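Local coordinates for basic helix-loop-helix, putative, expressed (Oryza sativa subsp. japonica, PDB 5LW0), which binds ADP-ribose through its macrodomain, one part of a longer protein called APL that is probably linked to ADP-ribosylation in DNA interstrand crosslink repair, at residues 41-46 and 213-218; 57-62 and 217-222. All coordinates share one frame; numbering follows the deposited sequence. Where two conformers were deposited one is given.

Contact 1 of 2, residues 41-46 and 213-218. With AR6 ([(2R,3S,4R,5R)-5-(6-aminopurin-9-yl)-3,4-dihydroxy-oxolan-2-yl]methyl [hydroxy-[[(2R,3S,4R,5S)-3,4,5-trihydroxyoxolan-2-yl]methoxy]phosphoryl] hydrogen phosphate), chain C; PO4 (phosphate ion), chain E.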
loop_
_atom_site.group_PDB
_atom_site.type_symbol
_atom_site.label_atom_id
_atom_site.label_comp_id
_atom_site.label_asym_id
_atom_site.label_seq_id
_atom_site.Cartn_x
_atom_site.Cartn_y
_atom_site.Cartn_z
ATOM N N PRO A 41 1.839 -2.559 -1.059
ATOM C CA PRO A 41 1.955 -3.224 -2.337
ATOM C C PRO A 41 1.834 -2.233 -3.492
ATOM O O PRO A 41 1.444 -1.066 -3.278
ATOM C CB PRO A 41 0.729 -4.114 -2.328
ATOM C CG PRO A 41 -0.293 -3.264 -1.689
ATOM C CD PRO A 41 0.447 -2.413 -0.656
ATOM N N SER A 42 2.095 -2.704 -4.709
ATOM C CA SER A 42 1.970 -1.871 -5.876
ATOM C C SER A 42 0.491 -1.684 -6.221
ATOM O O SER A 42 -0.174 -2.587 -6.711
ATOM C CB SER A 42 2.697 -2.483 -7.015
ATOM O OG SER A 42 2.534 -1.735 -8.220
ATOM N N ILE A 43 -0.014 -0.529 -5.948
ATOM C CA ILE A 43 -1.417 -0.235 -6.215
ATOM C C ILE A 43 -1.749 -0.194 -7.686
ATOM O O ILE A 43 -0.974 0.330 -8.482
ATOM C CB ILE A 43 -1.759 1.179 -5.627
ATOM C CG1 ILE A 43 -1.418 1.265 -4.127
ATOM C CG2 ILE A 43 -3.215 1.550 -5.883
ATOM C CD1 ILE A 43 -2.082 0.209 -3.249
ATOM N N SER A 44 -2.839 -0.878 -8.041
ATOM C CA SER A 44 -3.461 -0.829 -9.413
ATOM C C SER A 44 -2.779 -1.734 -10.449
ATOM O O SER A 44 -3.264 -1.820 -11.544
ATOM C CB SER A 44 -3.543 0.619 -9.974
ATOM O OG SER A 44 -4.479 1.394 -9.265
ATOM N N THR A 45 -1.663 -2.390 -10.116
ATOM C CA THR A 45 -0.928 -3.101 -11.176
ATOM C C THR A 45 -1.245 -4.573 -11.377
ATOM O O THR A 45 -0.587 -5.199 -12.155
ATOM C CB THR A 45 0.585 -2.953 -11.036
ATOM O OG1 THR A 45 1.001 -3.405 -9.767
ATOM C CG2 THR A 45 0.990 -1.539 -11.186
ATOM N N ALA A 46 -2.201 -5.133 -10.668
ATOM C CA ALA A 46 -2.587 -6.544 -10.976
ATOM C C ALA A 46 -4.034 -6.580 -11.462
ATOM O O ALA A 46 -4.259 -6.342 -12.617
ATOM C CB ALA A 46 -2.352 -7.466 -9.812
ATOM N N LYS A 213 -2.329 10.744 -12.922
ATOM C CA LYS A 213 -2.676 11.702 -11.854
ATOM C C LYS A 213 -3.314 10.977 -10.674
ATOM O O LYS A 213 -2.945 11.233 -9.515
ATOM C CB LYS A 213 -3.609 12.785 -12.419
ATOM C CG LYS A 213 -4.126 13.800 -11.401
ATOM C CD LYS A 213 -5.116 14.743 -12.126
ATOM C CE LYS A 213 -6.026 15.457 -11.192
ATOM N NZ LYS A 213 -5.366 16.640 -10.640
ATOM N N ILE A 214 -4.258 10.090 -10.941
ATOM C CA ILE A 214 -4.994 9.431 -9.859
ATOM C C ILE A 214 -4.062 8.474 -9.086
ATOM O O ILE A 214 -4.156 8.359 -7.870
ATOM C CB ILE A 214 -6.221 8.709 -10.398
ATOM C CG1 ILE A 214 -7.229 9.743 -10.948
ATOM C CG2 ILE A 214 -6.887 7.880 -9.334
ATOM C CD1 ILE A 214 -8.445 9.123 -11.547
ATOM N N LEU A 215 -3.152 7.788 -9.781
ATOM C CA LEU A 215 -2.228 6.888 -9.045
ATOM C C LEU A 215 -1.262 7.719 -8.194
ATOM O O LEU A 215 -0.991 7.350 -7.043
ATOM C CB LEU A 215 -1.484 5.980 -10.006
ATOM C CG LEU A 215 -0.600 4.906 -9.331
ATOM C CD1 LEU A 215 -1.413 3.959 -8.558
ATOM C CD2 LEU A 215 0.227 4.190 -10.357
ATOM N N HIS A 216 -0.750 8.846 -8.726
ATOM C CA HIS A 216 0.059 9.808 -7.925
ATOM C C HIS A 216 -0.716 10.185 -6.678
ATOM O O HIS A 216 -0.185 10.167 -5.566
ATOM C CB HIS A 216 0.364 11.094 -8.720
ATOM C CG HIS A 216 1.663 11.078 -9.456
ATOM N ND1 HIS A 216 2.868 11.211 -8.812
ATOM C CD2 HIS A 216 1.946 11.063 -10.804
ATOM C CE1 HIS A 216 3.850 11.183 -9.715
ATOM N NE2 HIS A 216 3.315 11.085 -10.926
ATOM N N GLU A 217 -1.973 10.605 -6.870
ATOM C CA GLU A 217 -2.834 11.008 -5.738
ATOM C C GLU A 217 -3.037 9.879 -4.713
ATOM O O GLU A 217 -3.041 10.154 -3.526
ATOM C CB GLU A 217 -4.217 11.514 -6.251
ATOM C CG GLU A 217 -4.150 12.849 -6.940
ATOM C CD GLU A 217 -5.496 13.256 -7.591
ATOM O OE1 GLU A 217 -6.247 12.373 -8.046
ATOM O OE2 GLU A 217 -5.749 14.467 -7.722
ATOM N N ALA A 218 -3.226 8.654 -5.183
ATOM C CA ALA A 218 -3.401 7.487 -4.291
ATOM C C ALA A 218 -2.176 7.309 -3.428
ATOM O O ALA A 218 -2.272 7.162 -2.198
ATOM C CB ALA A 218 -3.660 6.209 -5.089
HETATM N N1 AR6 C . 1.391 -9.710 -0.285
HETATM C C2 AR6 C . 2.056 -8.796 -1.022
HETATM N N3 AR6 C . 1.697 -8.418 -2.233
HETATM C C4 AR6 C . 0.587 -8.957 -2.827
HETATM C C5 AR6 C . -0.213 -9.912 -2.123
HETATM C C6 AR6 C . 0.239 -10.285 -0.772
HETATM N N6 AR6 C . -0.415 -11.138 -0.022
HETATM N N7 AR6 C . -1.282 -10.270 -2.979
HETATM C C8 AR6 C . -1.143 -9.518 -4.095
HETATM N N9 AR6 C . -0.021 -8.714 -4.011
HETATM P PA AR6 C . -4.094 -6.215 -6.475
HETATM P PB AR6 C . -5.071 -3.682 -7.700
HETATM C "C1'" AR6 C . 0.433 -7.690 -4.928
HETATM O O1A AR6 C . -4.686 -6.956 -7.693
HETATM O O1B AR6 C . -4.445 -3.975 -9.041
HETATM C C1D AR6 C . -8.598 -6.317 -5.187
HETATM O O1D AR6 C . -9.034 -7.641 -4.961
HETATM C "C2'" AR6 C . 0.262 -7.941 -6.421
HETATM O "O2'" AR6 C . 1.235 -8.891 -6.954
HETATM O O2A AR6 C . -4.346 -6.729 -5.109
HETATM O O2B AR6 C . -5.007 -2.295 -7.132
HETATM C C2D AR6 C . -9.718 -5.327 -4.750
HETATM O O2D AR6 C . -10.967 -6.049 -4.397
HETATM C "C3'" AR6 C . 0.355 -6.534 -6.958
HETATM O "O3'" AR6 C . 1.734 -6.125 -7.172
HETATM O O3A AR6 C . -4.535 -4.648 -6.517
HETATM C C3D AR6 C . -9.906 -4.404 -5.922
HETATM O O3D AR6 C . -11.173 -4.786 -6.531
HETATM C "C4'" AR6 C . -0.273 -5.677 -5.843
HETATM O "O4'" AR6 C . -0.390 -6.507 -4.711
HETATM C C4D AR6 C . -8.720 -4.700 -6.870
HETATM O O4D AR6 C . -8.235 -6.032 -6.580
HETATM C "C5'" AR6 C . -1.635 -5.128 -6.189
HETATM O "O5'" AR6 C . -2.483 -6.137 -6.773
HETATM C C5D AR6 C . -7.512 -3.783 -6.703
HETATM O O5D AR6 C . -6.630 -4.096 -7.804
HETATM P P PO4 E . 5.859 11.185 -13.142
HETATM O O1 PO4 E . 6.644 10.483 -14.252
HETATM O O2 PO4 E . 6.219 12.669 -13.069
HETATM O O3 PO4 E . 4.352 11.092 -13.432
HETATM O O4 PO4 E . 6.228 10.528 -11.785
#
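Leu215 reaches from helix 208-230 to the loop 41-46 with a single methyl, CD1, which meets Ile43 and Ser44. Its closest approach is to the backbone, 3.7 Å from Leu215 CD1 to Ile43 O, and the same methyl lies 4.0 Å from CG2 of Ile43, the two side chains crossing obliquely. With CG anti to the backbone N (chi1 -174°), the leucine carries its branched end over to the loop although the backbones stay well apart. Ser44 OG borders the same methyl at van der Waals distance and is hydrogen-bonded to the carbonyl of Pro194. This small apolar patch is the tight part of the contact, entirely buried and without a hydrogen bond between the segments.

Beyond it the loop presents the backbone N-H groups of Ser44 and Ala46 to ADP-ribose. Residues Ser42 to Thr45 form a type II turn, steadied by a 2.7 Å hydrogen bond between the hydroxyls Ser42 OG and Thr45 OG1. A backbone N-H within the turn and one just after it grip the phosphate next to the terminal ribose: Ser44 N bonds to O2B of the ligand at 2.7 Å with a bent geometry (135°), and Ala46 N bonds to O1B at 3.0 Å. The looser side is at partly exposed His216, which takes no part in the loop contact and lies beside Ile58 of helix 52-69. Its NE2 donates to O3 of a phosphate ion, probably from the crystallisation liquor, at the ring edge; the bond is 2.7 Å and nearly straight (166°).

The loop follows strand 37-40 and precedes helix 52-69, against which Ser42 and Thr45 rest. Ile43 also packs on Ala128 of strand 124-128 and Val191 of strand 187-192, so it is enclosed by the sheet and helix 208-230.

Contact 2 of 2, residues 57-62 and 217-222. With PO4 (phosphate ion), chain D.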
loop_
_atom_site.group_PDB
_atom_site.type_symbol
_atom_site.label_atom_id
_atom_site.label_comp_id
_atom_site.label_asym_id
_atom_site.label_seq_id
_atom_site.Cartn_x
_atom_site.Cartn_y
_atom_site.Cartn_z
ATOM N N ASP A 57 7.505 4.397 -12.306
ATOM C CA ASP A 57 7.928 5.752 -12.306
ATOM C C ASP A 57 7.176 6.524 -11.217
ATOM O O ASP A 57 7.750 7.401 -10.520
ATOM C CB ASP A 57 7.553 6.463 -13.649
ATOM C CG ASP A 57 8.393 6.018 -14.853
ATOM O OD1 ASP A 57 9.470 5.468 -14.698
ATOM O OD2 ASP A 57 7.961 6.367 -15.997
ATOM N N ILE A 58 5.871 6.296 -11.150
ATOM C CA ILE A 58 5.019 7.025 -10.203
ATOM C C ILE A 58 5.362 6.675 -8.733
ATOM O O ILE A 58 5.464 7.570 -7.893
ATOM C CB ILE A 58 3.543 6.788 -10.516
ATOM C CG1 ILE A 58 3.218 7.513 -11.817
ATOM C CG2 ILE A 58 2.616 7.279 -9.397
ATOM C CD1 ILE A 58 1.882 7.168 -12.378
ATOM N N ILE A 59 5.596 5.386 -8.475
ATOM C CA ILE A 59 5.995 4.946 -7.113
ATOM C C ILE A 59 7.246 5.703 -6.669
ATOM O O ILE A 59 7.315 6.283 -5.570
ATOM C CB ILE A 59 6.266 3.407 -7.049
ATOM C CG1 ILE A 59 4.961 2.612 -7.149
ATOM C CG2 ILE A 59 6.920 3.039 -5.712
ATOM C CD1 ILE A 59 5.123 1.166 -7.517
ATOM N N VAL A 60 8.267 5.676 -7.495
ATOM C CA VAL A 60 9.539 6.263 -7.132
ATOM C C VAL A 60 9.462 7.773 -6.983
ATOM O O VAL A 60 10.030 8.362 -6.060
ATOM C CB VAL A 60 10.655 5.822 -8.106
ATOM C CG1 VAL A 60 11.872 6.631 -7.941
ATOM C CG2 VAL A 60 10.959 4.325 -7.951
ATOM N N ASP A 61 8.697 8.429 -7.837
ATOM C CA ASP A 61 8.473 9.870 -7.648
ATOM C C ASP A 61 7.699 10.206 -6.399
ATOM O O ASP A 61 8.032 11.153 -5.707
ATOM C CB ASP A 61 7.806 10.463 -8.867
ATOM C CG ASP A 61 8.788 10.588 -10.074
ATOM O OD1 ASP A 61 10.052 10.509 -9.896
ATOM O OD2 ASP A 61 8.316 10.706 -11.198
ATOM N N ALA A 62 6.658 9.425 -6.083
ATOM C CA ALA A 62 5.843 9.682 -4.868
ATOM C C ALA A 62 6.669 9.431 -3.591
ATOM O O ALA A 62 6.562 10.153 -2.607
ATOM C CB ALA A 62 4.600 8.782 -4.845
ATOM N N GLU A 217 -1.973 10.605 -6.870
ATOM C CA GLU A 217 -2.834 11.008 -5.738
ATOM C C GLU A 217 -3.037 9.879 -4.713
ATOM O O GLU A 217 -3.041 10.154 -3.526
ATOM C CB GLU A 217 -4.217 11.514 -6.251
ATOM C CG GLU A 217 -4.150 12.849 -6.940
ATOM C CD GLU A 217 -5.496 13.256 -7.591
ATOM O OE1 GLU A 217 -6.247 12.373 -8.046
ATOM O OE2 GLU A 217 -5.749 14.467 -7.722
ATOM N N ALA A 218 -3.226 8.654 -5.183
ATOM C CA ALA A 218 -3.401 7.487 -4.291
ATOM C C ALA A 218 -2.176 7.309 -3.428
ATOM O O ALA A 218 -2.272 7.162 -2.198
ATOM C CB ALA A 218 -3.660 6.209 -5.089
ATOM N N TYR A 219 -1.001 7.367 -4.033
ATOM C CA TYR A 219 0.234 7.182 -3.225
ATOM C C TYR A 219 0.453 8.337 -2.258
ATOM O O TYR A 219 0.766 8.107 -1.047
ATOM C CB TYR A 219 1.463 7.011 -4.086
ATOM C CG TYR A 219 1.636 5.614 -4.590
ATOM C CD1 TYR A 219 1.873 4.558 -3.707
ATOM C CD2 TYR A 219 1.483 5.301 -5.920
ATOM C CE1 TYR A 219 2.022 3.266 -4.156
ATOM C CE2 TYR A 219 1.594 3.993 -6.383
ATOM C CZ TYR A 219 1.887 2.957 -5.506
ATOM O OH TYR A 219 1.936 1.651 -5.881
ATOM N N THR A 220 0.207 9.555 -2.716
ATOM C CA THR A 220 0.398 10.724 -1.784
ATOM C C THR A 220 -0.580 10.658 -0.645
ATOM O O THR A 220 -0.195 10.858 0.512
ATOM C CB THR A 220 0.327 12.013 -2.554
ATOM O OG1 THR A 220 1.438 12.007 -3.465
ATOM C CG2 THR A 220 0.480 13.227 -1.594
ATOM N N SER A 221 -1.811 10.205 -0.917
ATOM C CA SER A 221 -2.819 10.097 0.086
ATOM C C SER A 221 -2.418 9.020 1.138
ATOM O O SER A 221 -2.554 9.215 2.371
ATOM C CB SER A 221 -4.184 9.738 -0.551
ATOM O OG SER A 221 -5.159 9.567 0.465
ATOM N N LEU A 222 -1.978 7.882 0.643
ATOM C CA LEU A 222 -1.449 6.801 1.452
ATOM C C LEU A 222 -0.339 7.298 2.383
ATOM O O LEU A 222 -0.400 7.085 3.598
ATOM C CB LEU A 222 -0.933 5.697 0.595
ATOM C CG LEU A 222 -0.136 4.597 1.259
ATOM C CD1 LEU A 222 -0.935 3.909 2.372
ATOM C CD2 LEU A 222 0.383 3.634 0.228
HETATM P P PO4 D . 3.494 14.812 -4.763
HETATM O O1 PO4 D . 4.287 13.533 -5.270
HETATM O O2 PO4 D . 2.064 14.406 -4.421
HETATM O O3 PO4 D . 3.587 15.947 -5.855
HETATM O O4 PO4 D . 4.157 15.336 -3.485
HETATM O O HOH W 1 4.198 11.547 -1.969
#
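Between segments 57-62 and 217-222 the apolar contact is made by Tyr219, which meets Ile58, Ile59 and Ala62 along its side chain. At its root, Tyr219 CB lies 3.7 Å from the methyl CB of Ala62. Halfway out, CD2 of the ring is 4.2 Å from CG2 of Ile58, whose side chain crosses that of the tyrosine at about a right angle. At the far end the methylene CG1 of Ile59 comes in obliquely to the ring, 3.5 Å from Tyr219 CZ. Chi1 of -82° sets CG of Tyr219 anti to its carbonyl carbon, and the ring is carried along the neighbouring helix past these aliphatic groups.

The polar interactions lie at the two extremes of this patch. Although Ile59 CG1 is only 3.4 Å from Tyr219 OH, the hydroxyl is buried with a polar partner, the backbone N of Ile43, to which it is hydrogen-bonded. At the other extreme a water bridges the helices, donating to Ala62 O at 2.8 Å and to Thr220 OG1 at 3.2 Å. Thr220 OG1 in turn donates to O2 of a phosphate ion at 2.7 Å, the ion being probably a crystallisation component; the carbonyl of His216, within the same helix, competes for that hydrogen. Away from Tyr219, Asp57 and Asp61 form salt bridges with Lys93 and Lys97, respectively.

The two segments run in broadly the same direction, with axes 9.7 Å apart and crossing at -34°. Ile59 and Val60 also touch Val90 of helix 85-96, while Leu222 faces strand 187-192. Neighbouring helices layered in this way against a central mixed sheet are characteristic of the three-layered alpha/beta/alpha macrodomain fold.

How the contacts relate
The centres of contacts 1 and 2 lie only 7 Å apart, on the same side of the chain's centre. Their first segments follow one another along the chain, loop 41-46 and then helix 52-69, whereas their second segments overlap at Glu217 and Ala218 of the late helix 208-230. One helix therefore meets both the ADP-ribose-binding loop and the helix after it. The Tyr219 hydroxyl ties the two contacts directly, and Ile58 CG1 packs 3.7 Å from His216 NE2. Through the Tyr219 tie the phosphate-binding turn of the macrodomain is connected to helix 208-230, while His216 and Ile58 join the two helices.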